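Local coordinates for protein cytosolic malate dehydrogenase (Trichomonas vaginalis, PDB 4UUO) that probably interconverts malate and oxaloacetate, using NAD as the hydride carrier, at residues R96-L100 with E322-A326; F107-K112 with I137-A142; V179-G183 with I283-P287. All coordinates share one frame; numbering follows the deposited sequence.

Interaction 1: residues R96-L100 with E322-A326; sequences RSDLL and EKETA
Arg96 runs past Glu322 and ends near Thr325. From its CB the chain first travels extended, with CG anti to the backbone N (chi1 -177°), which carries it across toward helix 306-329. CG lies 4.1 Å from Glu322 OE2, and CD is the atom that meets this oxygen most nearly, at 3.4 Å. A bend at chi3 (65°) then turns the remainder of the chain. NE stays 4.4 Å from Glu322 OE2, too far for a salt bridge, so opposite charges are neighbours without being joined. At the tip, NH2 has Thr325 OG1 near the guanidinium plane, at its edge, 3.8 Å away and not hydrogen-bonded. Both Glu322 and Thr325 have polar partners outside the contact: Glu322 OE1 bonds Thr133 OG1, and Thr325 OG1 bonds Gly321 O in its own helix.

The two helix segments cross at -64° with axes 9.6 Å apart, joining the opening turn of a helix of the NAD-binding domain to the long C-terminal helix. Arg96 is a predicted substrate-binding residue, and its side chain touches that of Arg90, another such residue, consistent with a pocket for an anionic substrate.

One turn on from Arg96, Leu100 supplies mostly van der Waals packing. It sends CD1 between Glu322 and Thr325, about one helical turn apart: CD1 rests 3.4 Å from Glu322 O and 3.7 Å from Thr325 CB, and it also meets Glu322 CG, with CD2 farther off. Thr325 CG2 reaches both Leu100 CD1 and Ser97 CB, the latter at 3.7 Å.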
loop_
_atom_site.group_PDB
_atom_site.type_symbol
_atom_site.label_atom_id
_atom_site.label_comp_id
_atom_site.label_asym_id
_atom_site.label_seq_id
_atom_site.Cartn_x
_atom_site.Cartn_y
_atom_site.Cartn_z
ATOM N N ARG A 96 15.201 25.353 -13.447
ATOM C CA ARG A 96 15.844 24.279 -12.704
ATOM C C ARG A 96 16.533 24.887 -11.488
ATOM O O ARG A 96 16.570 24.290 -10.413
ATOM C CB ARG A 96 16.845 23.519 -13.579
ATOM C CG ARG A 96 17.504 22.332 -12.888
ATOM C CD ARG A 96 18.438 21.574 -13.824
ATOM N NE ARG A 96 19.583 22.376 -14.253
ATOM C CZ ARG A 96 19.716 22.909 -15.466
ATOM N NH1 ARG A 96 18.774 22.727 -16.383
ATOM N NH2 ARG A 96 20.794 23.622 -15.763
ATOM N N SER A 97 17.061 26.094 -11.669
ATOM C CA SER A 97 17.721 26.821 -10.591
ATOM C C SER A 97 16.713 27.273 -9.538
ATOM O O SER A 97 17.059 27.433 -8.370
ATOM C CB SER A 97 18.495 28.023 -11.145
ATOM O OG SER A 97 17.717 28.744 -12.080
ATOM N N ASP A 98 15.469 27.482 -9.960
ATOM C CA ASP A 98 14.372 27.720 -9.024
ATOM C C ASP A 98 14.090 26.445 -8.236
ATOM O O ASP A 98 13.879 26.485 -7.025
ATOM C CB ASP A 98 13.114 28.184 -9.761
ATOM C CG ASP A 98 13.221 29.612 -10.259
ATOM O OD1 ASP A 98 13.696 30.480 -9.493
ATOM O OD2 ASP A 98 12.830 29.865 -11.418
ATOM N N LEU A 99 14.101 25.317 -8.939
ATOM C CA LEU A 99 13.912 24.009 -8.322
ATOM C C LEU A 99 15.050 23.677 -7.365
ATOM O O LEU A 99 14.820 23.213 -6.246
ATOM C CB LEU A 99 13.802 22.920 -9.394
ATOM C CG LEU A 99 13.359 21.552 -8.865
ATOM C CD1 LEU A 99 11.932 21.633 -8.327
ATOM C CD2 LEU A 99 13.485 20.468 -9.928
ATOM N N LEU A 100 16.277 23.918 -7.813
ATOM C CA LEU A 100 17.460 23.590 -7.025
ATOM C C LEU A 100 17.602 24.517 -5.824
ATOM O O LEU A 100 18.136 24.124 -4.790
ATOM C CB LEU A 100 18.713 23.654 -7.897
ATOM C CG LEU A 100 18.823 22.508 -8.905
ATOM C CD1 LEU A 100 19.981 22.729 -9.859
ATOM C CD2 LEU A 100 18.977 21.191 -8.173
ATOM N N GLU A 322 24.154 20.139 -13.151
ATOM C CA GLU A 322 23.098 20.409 -12.182
ATOM C C GLU A 322 23.684 20.777 -10.821
ATOM O O GLU A 322 23.159 21.652 -10.131
ATOM C CB GLU A 322 22.169 19.193 -12.056
ATOM C CG GLU A 322 20.857 19.464 -11.339
ATOM C CD GLU A 322 19.831 18.349 -11.530
ATOM O OE1 GLU A 322 19.981 17.277 -10.905
ATOM O OE2 GLU A 322 18.867 18.550 -12.301
ATOM N N LYS A 323 24.772 20.115 -10.437
ATOM C CA LYS A 323 25.402 20.391 -9.148
ATOM C C LYS A 323 26.081 21.758 -9.182
ATOM O O LYS A 323 26.201 22.431 -8.161
ATOM C CB LYS A 323 26.413 19.298 -8.780
ATOM C CG LYS A 323 27.751 19.438 -9.466
ATOM C CD LYS A 323 28.771 18.423 -8.983
ATOM C CE LYS A 323 30.118 18.682 -9.653
ATOM N NZ LYS A 323 31.172 17.710 -9.249
ATOM N N GLU A 324 26.507 22.170 -10.368
ATOM C CA GLU A 324 27.127 23.473 -10.558
ATOM C C GLU A 324 26.095 24.589 -10.404
ATOM O O GLU A 324 26.417 25.695 -9.985
ATOM C CB GLU A 324 27.788 23.534 -11.929
ATOM C CG GLU A 324 28.475 24.835 -12.246
ATOM C CD GLU A 324 29.155 24.804 -13.602
ATOM O OE1 GLU A 324 29.117 23.744 -14.269
ATOM O OE2 GLU A 324 29.728 25.841 -14.000
ATOM N N THR A 325 24.848 24.280 -10.746
ATOM C CA THR A 325 23.735 25.212 -10.597
ATOM C C THR A 325 23.289 25.286 -9.139
ATOM O O THR A 325 22.882 26.342 -8.649
ATOM C CB THR A 325 22.533 24.797 -11.478
ATOM O OG1 THR A 325 22.954 24.667 -12.841
ATOM C CG2 THR A 325 21.407 25.817 -11.385
ATOM N N ALA A 326 23.359 24.150 -8.453
ATOM C CA ALA A 326 23.035 24.095 -7.036
ATOM C C ALA A 326 23.997 24.967 -6.242
ATOM O O ALA A 326 23.573 25.700 -5.357
ATOM C CB ALA A 326 23.073 22.664 -6.531
#

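Interaction 2: residues F107-K112 with I137-A142; sequences FTVQGK and IAQASA
Gly111 and Ala138 bring their backbones together, their CA atoms 3.6 Å apart. Two CA-H...O contacts accompany this approach, one in each direction: Ala138 CA lies 3.3 Å from Phe107 O, with an angle of 136° at the hydrogen, and Gly111 CA lies 3.4 Å from Ala138 O. Phe107 O also accepts the helical bond from Gly111 N, while Ser141 N donates to Ala138 O. Gly111 has no side chain, and a CB there would point at the other segment, into Ala138 O. A type I beta turn runs from Gln139 to Ala142 and keeps Ser141 and Ala142 alongside Gly111 and Lys112.

These segments belong to successive beta-alpha-beta crossovers of the Rossmann fold: helix 96-117 links strands 81-84 and 123-126, and helix 131-139 leads from 123-126 to 150-152. Ala138 and Ala142 also pack on Trp150 of the last strand, while Phe107 packs on Leu84 of the first.

Thr108 OG1, anti to its own N (chi1 -177°), donates to Ser141 OG at 2.9 Å. Ser141 OG in turn donates to Ile137 O at 2.9 Å, with a C=O...donor angle of 148°, so two bonds grip the serine hydroxyl: one ties it to helix 96-117, the other back to Ile137 of its own segment. Next to this chain, Ile137 CG2 covers the backbone between Phe107 and Thr108, and Phe107 CB meets Ile137 CB at 4.1 Å. The phenyl ring turns from the contact, with Ala138 CB at its edge. Ala142 CB comes 3.3 Å from Gly111 O.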
loop_
_atom_site.group_PDB
_atom_site.type_symbol
_atom_site.label_atom_id
_atom_site.label_comp_id
_atom_site.label_asym_id
_atom_site.label_seq_id
_atom_site.Cartn_x
_atom_site.Cartn_y
_atom_site.Cartn_z
ATOM N N PHE A 107 17.090 20.267 1.673
ATOM C CA PHE A 107 18.022 19.166 1.881
ATOM C C PHE A 107 19.334 19.553 2.580
ATOM O O PHE A 107 20.061 18.680 3.057
ATOM C CB PHE A 107 18.315 18.483 0.543
ATOM C CG PHE A 107 17.246 17.519 0.125
ATOM C CD1 PHE A 107 17.288 16.197 0.542
ATOM C CD2 PHE A 107 16.180 17.939 -0.653
ATOM C CE1 PHE A 107 16.292 15.306 0.176
ATOM C CE2 PHE A 107 15.179 17.053 -1.026
ATOM C CZ PHE A 107 15.237 15.735 -0.609
ATOM N N THR A 108 19.642 20.841 2.658
ATOM C CA THR A 108 20.810 21.248 3.431
ATOM C C THR A 108 20.441 21.144 4.902
ATOM O O THR A 108 21.261 20.764 5.740
ATOM C CB THR A 108 21.302 22.683 3.083
ATOM O OG1 THR A 108 22.487 22.975 3.829
ATOM C CG2 THR A 108 20.252 23.737 3.400
ATOM N N VAL A 109 19.181 21.456 5.194
ATOM C CA VAL A 109 18.633 21.350 6.537
ATOM C C VAL A 109 18.556 19.889 6.978
ATOM O O VAL A 109 18.975 19.545 8.084
ATOM C CB VAL A 109 17.236 22.000 6.607
ATOM C CG1 VAL A 109 16.468 21.515 7.829
ATOM C CG2 VAL A 109 17.360 23.523 6.589
ATOM N N GLN A 110 18.039 19.035 6.096
ATOM C CA GLN A 110 17.894 17.610 6.384
ATOM C C GLN A 110 19.230 16.874 6.374
ATOM O O GLN A 110 19.412 15.896 7.104
ATOM C CB GLN A 110 16.936 16.960 5.384
ATOM C CG GLN A 110 15.512 17.460 5.527
ATOM C CD GLN A 110 14.515 16.638 4.745
ATOM O OE1 GLN A 110 14.886 15.732 4.001
ATOM N NE2 GLN A 110 13.237 16.949 4.913
ATOM N N GLY A 111 20.156 17.334 5.538
ATOM C CA GLY A 111 21.489 16.763 5.499
ATOM C C GLY A 111 22.186 16.977 6.829
ATOM O O GLY A 111 22.860 16.086 7.342
ATOM N N LYS A 112 22.008 18.166 7.398
ATOM C CA LYS A 112 22.596 18.490 8.690
ATOM C C LYS A 112 21.778 17.883 9.836
ATOM O O LYS A 112 22.327 17.527 10.876
ATOM C CB LYS A 112 22.711 20.006 8.857
ATOM C CG LYS A 112 23.486 20.431 10.091
ATOM C CD LYS A 112 23.391 21.932 10.315
ATOM C CE LYS A 112 23.690 22.292 11.765
ATOM N NZ LYS A 112 24.973 21.698 12.245
ATOM N N ILE A 137 23.344 17.578 -1.977
ATOM C CA ILE A 137 23.183 18.724 -1.089
ATOM C C ILE A 137 23.222 18.260 0.360
ATOM O O ILE A 137 23.909 18.847 1.196
ATOM C CB ILE A 137 21.846 19.473 -1.334
ATOM C CG1 ILE A 137 21.698 19.892 -2.805
ATOM C CG2 ILE A 137 21.721 20.657 -0.388
ATOM C CD1 ILE A 137 22.894 20.592 -3.367
ATOM N N ALA A 138 22.469 17.202 0.644
ATOM C CA ALA A 138 22.395 16.650 1.987
ATOM C C ALA A 138 23.763 16.153 2.426
ATOM O O ALA A 138 24.227 16.466 3.527
ATOM C CB ALA A 138 21.378 15.531 2.043
ATOM N N GLN A 139 24.410 15.391 1.553
ATOM C CA GLN A 139 25.735 14.861 1.848
ATOM C C GLN A 139 26.737 15.965 2.190
ATOM O O GLN A 139 27.553 15.816 3.103
ATOM C CB GLN A 139 26.259 14.039 0.672
ATOM C CG GLN A 139 27.743 13.742 0.783
ATOM C CD GLN A 139 28.231 12.729 -0.228
ATOM O OE1 GLN A 139 28.937 11.784 0.124
ATOM N NE2 GLN A 139 27.872 12.926 -1.490
ATOM N N ALA A 140 26.655 17.076 1.462
ATOM C CA ALA A 140 27.593 18.187 1.613
ATOM C C ALA A 140 27.304 19.019 2.855
ATOM O O ALA A 140 28.074 19.914 3.203
ATOM C CB ALA A 140 27.562 19.070 0.375
ATOM N N SER A 141 26.189 18.724 3.513
ATOM C CA SER A 141 25.807 19.435 4.723
ATOM C C SER A 141 26.126 18.603 5.962
ATOM O O SER A 141 26.044 19.093 7.087
ATOM C CB SER A 141 24.318 19.785 4.687
ATOM O OG SER A 141 23.988 20.509 3.513
ATOM N N ALA A 142 26.497 17.346 5.744
ATOM C CA ALA A 142 26.775 16.419 6.835
ATOM C C ALA A 142 28.254 16.044 6.900
ATOM O O ALA A 142 28.676 15.082 6.257
ATOM C CB ALA A 142 25.923 15.170 6.682
#

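Interaction 3: residues V179-G183 with I283-P287; sequences VCIWG and IFSFP
Gly183 and Ser285 form a single antiparallel bridge, a hydrogen-bonded pair, in the alpha/beta C-terminal domain of the lactate/malate dehydrogenase fold. Gly183, just past strand 176-182 and two residues before His185, the predicted proton acceptor, is thereby bridged to strand 283-290; the two strands belong to different antiparallel sheets, which the bridge joins.

Three hydrogen bonds cross the contact. Gly183 N donates to Ser285 O at 3.1 Å, and Ser285 N returns a bond of 3.0 Å to Gly183 O, in the carbonyl plane and on a lone pair. Ser285 OG, held anti to its backbone N (chi1 -175°), donates to Ile181 O at 2.7 Å from above the carbonyl plane; Thr154 OG1 is its second partner. Ser285 O also receives a CA-H...O contact from Trp182 CA, 3.3 Å away.

Two CH-pi contacts add to these. Pro287 CD sits over the six-membered ring of Trp182, 3.4 Å from its centroid and 12° off the normal. The indole NE1 is bonded to Asp192 OD2, which would restrict the ring's rotation. Gly183 CA lies centrally over one face of Phe284, whose other contacts include Leu312 and Leu319 of helix 306-329.

Other apolar contacts complete the packing. Phe286 meets Trp182 obliquely, with planes 70° apart, through CD1 and CZ3. Trp182 CE3 and Phe284 CE1 meet near both ring planes, 4.0 Å apart, and Cys180 CB touches Pro287 CB at 3.7 Å.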
loop_
_atom_site.group_PDB
_atom_site.type_symbol
_atom_site.label_atom_id
_atom_site.label_comp_id
_atom_site.label_asym_id
_atom_site.label_seq_id
_atom_site.Cartn_x
_atom_site.Cartn_y
_atom_site.Cartn_z
ATOM N N VAL A 179 19.901 -6.289 -14.994
ATOM C CA VAL A 179 19.594 -5.007 -15.611
ATOM C C VAL A 179 20.158 -3.925 -14.708
ATOM O O VAL A 179 20.492 -4.195 -13.552
ATOM C CB VAL A 179 18.075 -4.787 -15.818
ATOM C CG1 VAL A 179 17.462 -5.946 -16.597
ATOM C CG2 VAL A 179 17.374 -4.596 -14.485
ATOM N N CYS A 180 20.280 -2.706 -15.225
ATOM C CA CYS A 180 20.720 -1.595 -14.393
ATOM C C CYS A 180 20.419 -0.244 -15.020
ATOM O O CYS A 180 20.329 -0.109 -16.241
ATOM C CB CYS A 180 22.220 -1.693 -14.092
ATOM S SG CYS A 180 23.301 -1.644 -15.548
ATOM N N ILE A 181 20.254 0.750 -14.157
ATOM C CA ILE A 181 20.168 2.134 -14.575
ATOM C C ILE A 181 21.489 2.837 -14.228
ATOM O O ILE A 181 22.005 2.676 -13.118
ATOM C CB ILE A 181 18.973 2.854 -13.898
ATOM C CG1 ILE A 181 17.636 2.290 -14.403
ATOM C CG2 ILE A 181 19.051 4.360 -14.118
ATOM C CD1 ILE A 181 17.307 2.635 -15.860
ATOM N N TRP A 182 22.042 3.583 -15.188
ATOM C CA TRP A 182 23.236 4.402 -14.953
ATOM C C TRP A 182 22.900 5.890 -14.812
ATOM O O TRP A 182 21.972 6.389 -15.454
ATOM C CB TRP A 182 24.248 4.257 -16.092
ATOM C CG TRP A 182 24.798 2.886 -16.351
ATOM C CD1 TRP A 182 24.228 1.907 -17.114
ATOM C CD2 TRP A 182 26.052 2.359 -15.894
ATOM N NE1 TRP A 182 25.036 0.797 -17.143
ATOM C CE2 TRP A 182 26.159 1.047 -16.405
ATOM C CE3 TRP A 182 27.084 2.862 -15.099
ATOM C CZ2 TRP A 182 27.265 0.234 -16.145
ATOM C CZ3 TRP A 182 28.180 2.050 -14.842
ATOM C CH2 TRP A 182 28.262 0.752 -15.368
ATOM N N GLY A 183 23.673 6.597 -13.989
ATOM C CA GLY A 183 23.651 8.052 -13.966
ATOM C C GLY A 183 22.579 8.731 -13.132
ATOM O O GLY A 183 22.356 8.386 -11.970
ATOM N N ILE A 283 26.466 12.207 -7.354
ATOM C CA ILE A 283 25.752 11.000 -6.961
ATOM C C ILE A 283 25.315 10.268 -8.233
ATOM O O ILE A 283 24.380 10.691 -8.916
ATOM C CB ILE A 283 24.535 11.321 -6.069
ATOM C CG1 ILE A 283 24.956 12.235 -4.916
ATOM C CG2 ILE A 283 23.910 10.049 -5.528
ATOM C CD1 ILE A 283 26.050 11.649 -4.052
ATOM N N PHE A 284 26.012 9.178 -8.549
ATOM C CA PHE A 284 25.878 8.489 -9.832
ATOM C C PHE A 284 25.303 7.084 -9.652
ATOM O O PHE A 284 25.690 6.363 -8.731
ATOM C CB PHE A 284 27.246 8.420 -10.525
ATOM C CG PHE A 284 27.178 8.187 -12.012
ATOM C CD1 PHE A 284 27.129 6.904 -12.527
ATOM C CD2 PHE A 284 27.190 9.258 -12.894
ATOM C CE1 PHE A 284 27.077 6.695 -13.893
ATOM C CE2 PHE A 284 27.138 9.058 -14.260
ATOM C CZ PHE A 284 27.080 7.776 -14.761
ATOM N N SER A 285 24.384 6.692 -10.530
ATOM C CA SER A 285 23.768 5.373 -10.439
ATOM C C SER A 285 24.640 4.315 -11.107
ATOM O O SER A 285 25.058 4.484 -12.251
ATOM C CB SER A 285 22.368 5.384 -11.066
ATOM O OG SER A 285 21.707 4.138 -10.886
ATOM N N PHE A 286 24.903 3.228 -10.382
ATOM C CA PHE A 286 25.722 2.125 -10.880
ATOM C C PHE A 286 25.007 0.786 -10.769
ATOM O O PHE A 286 24.104 0.628 -9.945
ATOM C CB PHE A 286 27.041 2.039 -10.103
ATOM C CG PHE A 286 27.969 3.189 -10.341
ATOM C CD1 PHE A 286 28.898 3.146 -11.369
ATOM C CD2 PHE A 286 27.927 4.308 -9.524
ATOM C CE1 PHE A 286 29.764 4.207 -11.586
ATOM C CE2 PHE A 286 28.787 5.371 -9.731
ATOM C CZ PHE A 286 29.707 5.322 -10.763
ATOM N N PRO A 287 25.411 -0.187 -11.599
ATOM C CA PRO A 287 25.066 -1.578 -11.302
ATOM C C PRO A 287 25.869 -2.020 -10.088
ATOM O O PRO A 287 27.105 -2.034 -10.136
ATOM C CB PRO A 287 25.482 -2.334 -12.570
ATOM C CG PRO A 287 26.547 -1.492 -13.178
ATOM C CD PRO A 287 26.190 -0.064 -12.843
#

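Overall arrangement
Followed from the N terminus, interaction 1 opens first, at 96-100, and closes last, at 322-326, so its loop encloses both others. Within it, interaction 2 closes a short loop from helix 96-117 to residues 137-142, inside the NAD-binding domain. Interaction 3 follows in series, closing a loop of 99 intervening residues inside the C-terminal domain; no pair crosses. Interaction 1 thus spans the two domains. Two packing contacts connect the set: Ala326 CB lies 3.8 Å from Ile137 CD1, joining interactions 1 and 2, and Gln139 NE2 lies 3.4 Å from Ile283 CD1, joining 2 and 3. Interactions 1 and 3 do not touch, their nearest atoms about 7 Å apart.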